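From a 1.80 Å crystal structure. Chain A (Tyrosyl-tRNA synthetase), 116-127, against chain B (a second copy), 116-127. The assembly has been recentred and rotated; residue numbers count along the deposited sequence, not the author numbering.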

# COMPACT_ATOMS: atom_id res chain seq x y z
N GLN A 116 -14.82 0.30 0.41
CA GLN A 116 -13.36 0.37 0.26
C GLN A 116 -12.70 -0.81 -0.47
O GLN A 116 -11.49 -0.80 -0.67
CB GLN A 116 -12.69 0.59 1.62
CG GLN A 116 -13.10 1.91 2.23
CD GLN A 116 -12.62 2.09 3.66
OE1 GLN A 116 -12.51 1.13 4.43
NE2 GLN A 116 -12.36 3.33 4.04
N LEU A 117 -13.48 -1.82 -0.85
CA LEU A 117 -12.93 -2.96 -1.57
C LEU A 117 -13.51 -3.00 -2.98
O LEU A 117 -13.25 -3.92 -3.75
CB LEU A 117 -13.24 -4.27 -0.86
CG LEU A 117 -12.58 -4.52 0.50
CD1 LEU A 117 -13.02 -5.87 1.04
CD2 LEU A 117 -11.07 -4.46 0.36
N SER A 118 -14.31 -1.99 -3.31
CA SER A 118 -14.93 -1.91 -4.64
C SER A 118 -13.87 -1.58 -5.69
O SER A 118 -12.87 -0.93 -5.40
CB SER A 118 -16.04 -0.86 -4.65
OG SER A 118 -15.52 0.46 -4.63
N ARG A 119 -14.11 -2.02 -6.93
CA ARG A 119 -13.15 -1.79 -8.01
C ARG A 119 -12.78 -0.32 -8.23
O ARG A 119 -11.61 0.00 -8.43
CB ARG A 119 -13.68 -2.36 -9.32
CG ARG A 119 -12.72 -2.16 -10.49
CD ARG A 119 -13.46 -2.12 -11.82
NE ARG A 119 -12.53 -1.95 -12.93
CZ ARG A 119 -11.71 -2.91 -13.36
NH1 ARG A 119 -10.90 -2.67 -14.38
NH2 ARG A 119 -11.71 -4.10 -12.78
N ASP A 120 -13.78 0.56 -8.21
CA ASP A 120 -13.50 1.98 -8.41
C ASP A 120 -12.67 2.57 -7.28
O ASP A 120 -11.79 3.41 -7.51
CB ASP A 120 -14.80 2.77 -8.54
CG ASP A 120 -15.36 2.74 -9.95
OD1 ASP A 120 -16.40 3.40 -10.19
OD2 ASP A 120 -14.77 2.07 -10.81
N TYR A 121 -12.93 2.13 -6.06
CA TYR A 121 -12.18 2.65 -4.92
C TYR A 121 -10.74 2.13 -4.92
O TYR A 121 -9.80 2.89 -4.69
CB TYR A 121 -12.85 2.26 -3.61
CG TYR A 121 -12.19 2.87 -2.40
CD1 TYR A 121 -12.60 4.11 -1.90
CD2 TYR A 121 -11.17 2.19 -1.73
CE1 TYR A 121 -12.00 4.66 -0.76
CE2 TYR A 121 -10.57 2.74 -0.59
CZ TYR A 121 -10.99 3.96 -0.11
OH TYR A 121 -10.41 4.46 1.05
N VAL A 122 -10.56 0.84 -5.17
CA VAL A 122 -9.21 0.29 -5.18
C VAL A 122 -8.37 0.91 -6.29
O VAL A 122 -7.19 1.20 -6.11
CB VAL A 122 -9.22 -1.25 -5.33
CG1 VAL A 122 -9.91 -1.88 -4.14
CG2 VAL A 122 -9.90 -1.65 -6.62
N LEU A 123 -8.98 1.15 -7.45
CA LEU A 123 -8.24 1.76 -8.54
C LEU A 123 -7.79 3.15 -8.12
O LEU A 123 -6.66 3.57 -8.44
CB LEU A 123 -9.12 1.81 -9.79
CG LEU A 123 -8.45 1.79 -11.17
CD1 LEU A 123 -7.09 1.10 -11.14
CD2 LEU A 123 -9.39 1.05 -12.12
N ASP A 124 -8.64 3.88 -7.39
CA ASP A 124 -8.26 5.22 -6.93
C ASP A 124 -7.09 5.14 -5.95
O ASP A 124 -6.21 6.01 -5.94
CB ASP A 124 -9.44 5.91 -6.25
CG ASP A 124 -10.35 6.62 -7.23
OD1 ASP A 124 -11.47 6.98 -6.83
OD2 ASP A 124 -9.93 6.82 -8.39
N VAL A 125 -7.09 4.10 -5.12
CA VAL A 125 -6.01 3.91 -4.15
C VAL A 125 -4.71 3.74 -4.91
O VAL A 125 -3.68 4.33 -4.56
CB VAL A 125 -6.25 2.66 -3.26
CG1 VAL A 125 -4.98 2.34 -2.46
CG2 VAL A 125 -7.40 2.91 -2.31
N LEU A 126 -4.74 2.93 -5.97
CA LEU A 126 -3.54 2.70 -6.76
C LEU A 126 -3.05 4.00 -7.42
O LEU A 126 -1.85 4.25 -7.49
CB LEU A 126 -3.79 1.62 -7.82
CG LEU A 126 -4.07 0.22 -7.28
CD1 LEU A 126 -4.01 -0.77 -8.43
CD2 LEU A 126 -3.07 -0.17 -6.19
N LYS A 127 -3.98 4.81 -7.90
CA LYS A 127 -3.64 6.09 -8.53
C LYS A 127 -3.05 7.03 -7.48
O LYS A 127 -2.04 7.70 -7.73
CB LYS A 127 -4.88 6.72 -9.16
CG LYS A 127 -5.41 5.95 -10.36
CD LYS A 127 -6.69 6.57 -10.90
CE LYS A 127 -7.17 5.86 -12.16
NZ LYS A 127 -8.41 6.46 -12.71
N GLN B 116 -6.27 -8.51 -10.43
CA GLN B 116 -5.65 -7.75 -9.35
C GLN B 116 -6.49 -6.64 -8.73
O GLN B 116 -6.05 -5.98 -7.78
CB GLN B 116 -4.29 -7.21 -9.82
CG GLN B 116 -3.29 -8.34 -10.09
CD GLN B 116 -2.04 -7.85 -10.78
OE1 GLN B 116 -2.10 -6.91 -11.59
NE2 GLN B 116 -0.92 -8.50 -10.52
N LEU B 117 -7.69 -6.43 -9.26
CA LEU B 117 -8.58 -5.43 -8.72
C LEU B 117 -9.81 -6.09 -8.11
O LEU B 117 -10.74 -5.41 -7.69
CB LEU B 117 -8.99 -4.43 -9.80
CG LEU B 117 -7.86 -3.63 -10.46
CD1 LEU B 117 -8.40 -2.90 -11.68
CD2 LEU B 117 -7.28 -2.65 -9.45
N SER B 118 -9.82 -7.43 -8.06
CA SER B 118 -10.95 -8.15 -7.50
C SER B 118 -10.93 -8.11 -5.97
O SER B 118 -9.87 -7.95 -5.36
CB SER B 118 -10.96 -9.61 -7.97
OG SER B 118 -9.85 -10.32 -7.46
N ARG B 119 -12.10 -8.26 -5.36
CA ARG B 119 -12.23 -8.21 -3.90
C ARG B 119 -11.31 -9.14 -3.11
O ARG B 119 -10.66 -8.71 -2.16
CB ARG B 119 -13.69 -8.48 -3.49
CG ARG B 119 -13.91 -8.42 -1.98
CD ARG B 119 -15.08 -9.29 -1.55
NE ARG B 119 -15.26 -9.26 -0.10
CZ ARG B 119 -15.65 -8.19 0.59
NH1 ARG B 119 -15.78 -8.26 1.91
NH2 ARG B 119 -15.92 -7.06 -0.05
N ASP B 120 -11.28 -10.42 -3.47
CA ASP B 120 -10.46 -11.39 -2.77
C ASP B 120 -8.97 -11.06 -2.84
O ASP B 120 -8.24 -11.22 -1.87
CB ASP B 120 -10.67 -12.78 -3.35
CG ASP B 120 -12.03 -13.34 -3.01
OD1 ASP B 120 -12.34 -14.46 -3.45
OD2 ASP B 120 -12.78 -12.64 -2.28
N TYR B 121 -8.54 -10.62 -4.02
CA TYR B 121 -7.14 -10.26 -4.21
C TYR B 121 -6.80 -9.01 -3.41
O TYR B 121 -5.80 -8.98 -2.70
CB TYR B 121 -6.85 -10.01 -5.69
CG TYR B 121 -5.39 -9.72 -5.98
CD1 TYR B 121 -4.49 -10.75 -6.24
CD2 TYR B 121 -4.93 -8.41 -6.00
CE1 TYR B 121 -3.13 -10.48 -6.53
CE2 TYR B 121 -3.60 -8.12 -6.29
CZ TYR B 121 -2.71 -9.15 -6.55
OH TYR B 121 -1.40 -8.83 -6.88
N VAL B 122 -7.64 -7.99 -3.53
CA VAL B 122 -7.41 -6.74 -2.81
C VAL B 122 -7.39 -6.96 -1.29
O VAL B 122 -6.59 -6.35 -0.59
CB VAL B 122 -8.48 -5.68 -3.19
CG1 VAL B 122 -8.41 -4.51 -2.22
CG2 VAL B 122 -8.22 -5.19 -4.64
N LEU B 123 -8.25 -7.83 -0.79
CA LEU B 123 -8.25 -8.12 0.64
C LEU B 123 -6.91 -8.75 1.04
O LEU B 123 -6.35 -8.43 2.10
CB LEU B 123 -9.39 -9.08 1.01
CG LEU B 123 -10.50 -8.51 1.90
CD1 LEU B 123 -11.46 -9.64 2.26
CD2 LEU B 123 -9.91 -7.90 3.16
N ASP B 124 -6.38 -9.64 0.19
CA ASP B 124 -5.10 -10.27 0.49
C ASP B 124 -3.98 -9.23 0.47
O ASP B 124 -3.03 -9.34 1.23
CB ASP B 124 -4.78 -11.39 -0.52
CG ASP B 124 -5.39 -12.72 -0.12
OD1 ASP B 124 -5.34 -13.67 -0.93
OD2 ASP B 124 -5.91 -12.82 1.02
N VAL B 125 -4.09 -8.24 -0.41
CA VAL B 125 -3.07 -7.19 -0.46
C VAL B 125 -3.04 -6.46 0.90
O VAL B 125 -1.97 -6.16 1.43
CB VAL B 125 -3.34 -6.18 -1.60
CG1 VAL B 125 -2.41 -4.99 -1.48
CG2 VAL B 125 -3.12 -6.85 -2.97
N LEU B 126 -4.22 -6.18 1.45
CA LEU B 126 -4.32 -5.50 2.75
C LEU B 126 -3.75 -6.38 3.86
O LEU B 126 -3.08 -5.90 4.78
CB LEU B 126 -5.78 -5.12 3.06
CG LEU B 126 -6.44 -4.11 2.11
CD1 LEU B 126 -7.78 -3.71 2.67
CD2 LEU B 126 -5.55 -2.88 1.92
N LYS B 127 -4.01 -7.68 3.78
CA LYS B 127 -3.49 -8.61 4.77
C LYS B 127 -1.96 -8.69 4.66
O LYS B 127 -1.25 -8.72 5.67
CB LYS B 127 -4.09 -10.00 4.58
CG LYS B 127 -5.58 -10.08 4.89
CD LYS B 127 -6.11 -11.49 4.60
CE LYS B 127 -7.44 -11.73 5.28
NZ LYS B 127 -8.42 -10.66 4.96
O HOH W 1 -12.90 -4.87 -6.22

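A single water molecule makes the polar link between the two stretches, which form no direct hydrogen bond with each other. Water 1 donates to the carbonyl oxygens of both copies, L117(A) O and L117(B) O, each at 2.7 Å. These carbonyls lie in the turn just before each helix, so the water spends both its protons joining equivalent points of the two chains.

The remainder of the contact is largely apolar and nearly symmetric. The nearest CA pairs join L117 of one copy to R119 of the other: L117(A) CA to R119(B) CA is 5.8 Å, and R119(A) CA to L117(B) CA is 5.9 Å. From this position each L117 side chain points toward the partner and enters a pocket lined by the first turns of its helix; the two leucines have more of their surface covered by the partner stretch than any other residue here. L117(A) CD2 packs against V122(B) CG1 at 3.7 Å and reaches L126(B) CD1 at 4.1 Å, while L117(A) CD1 meets L123(B) CG at 3.7 Å. Reciprocally, L117(B) CD2 lies 3.9 Å from L126(A) CD1 and 4.0 Å from V122(A) CG2. The two valines also touch each other, V122(A) CG1 to V122(B) CG1 at 3.6 Å, although their chi1 rotamers differ, m in chain A and t in chain B.

Each arginine covers the leucine opposite. Its CA-to-CB bond points sideways, but the extended chain brings the guanidinium back so that a leucine methyl sits over one face: R119(B) NH2 is 3.3 Å from L117(A) CD1, and R119(A) NH1 is 3.7 Å from L117(B) CD1. This is van der Waals packing against the flat, poorly hydrated face of the group, and it leaves the in-plane N-H donors pointing elsewhere.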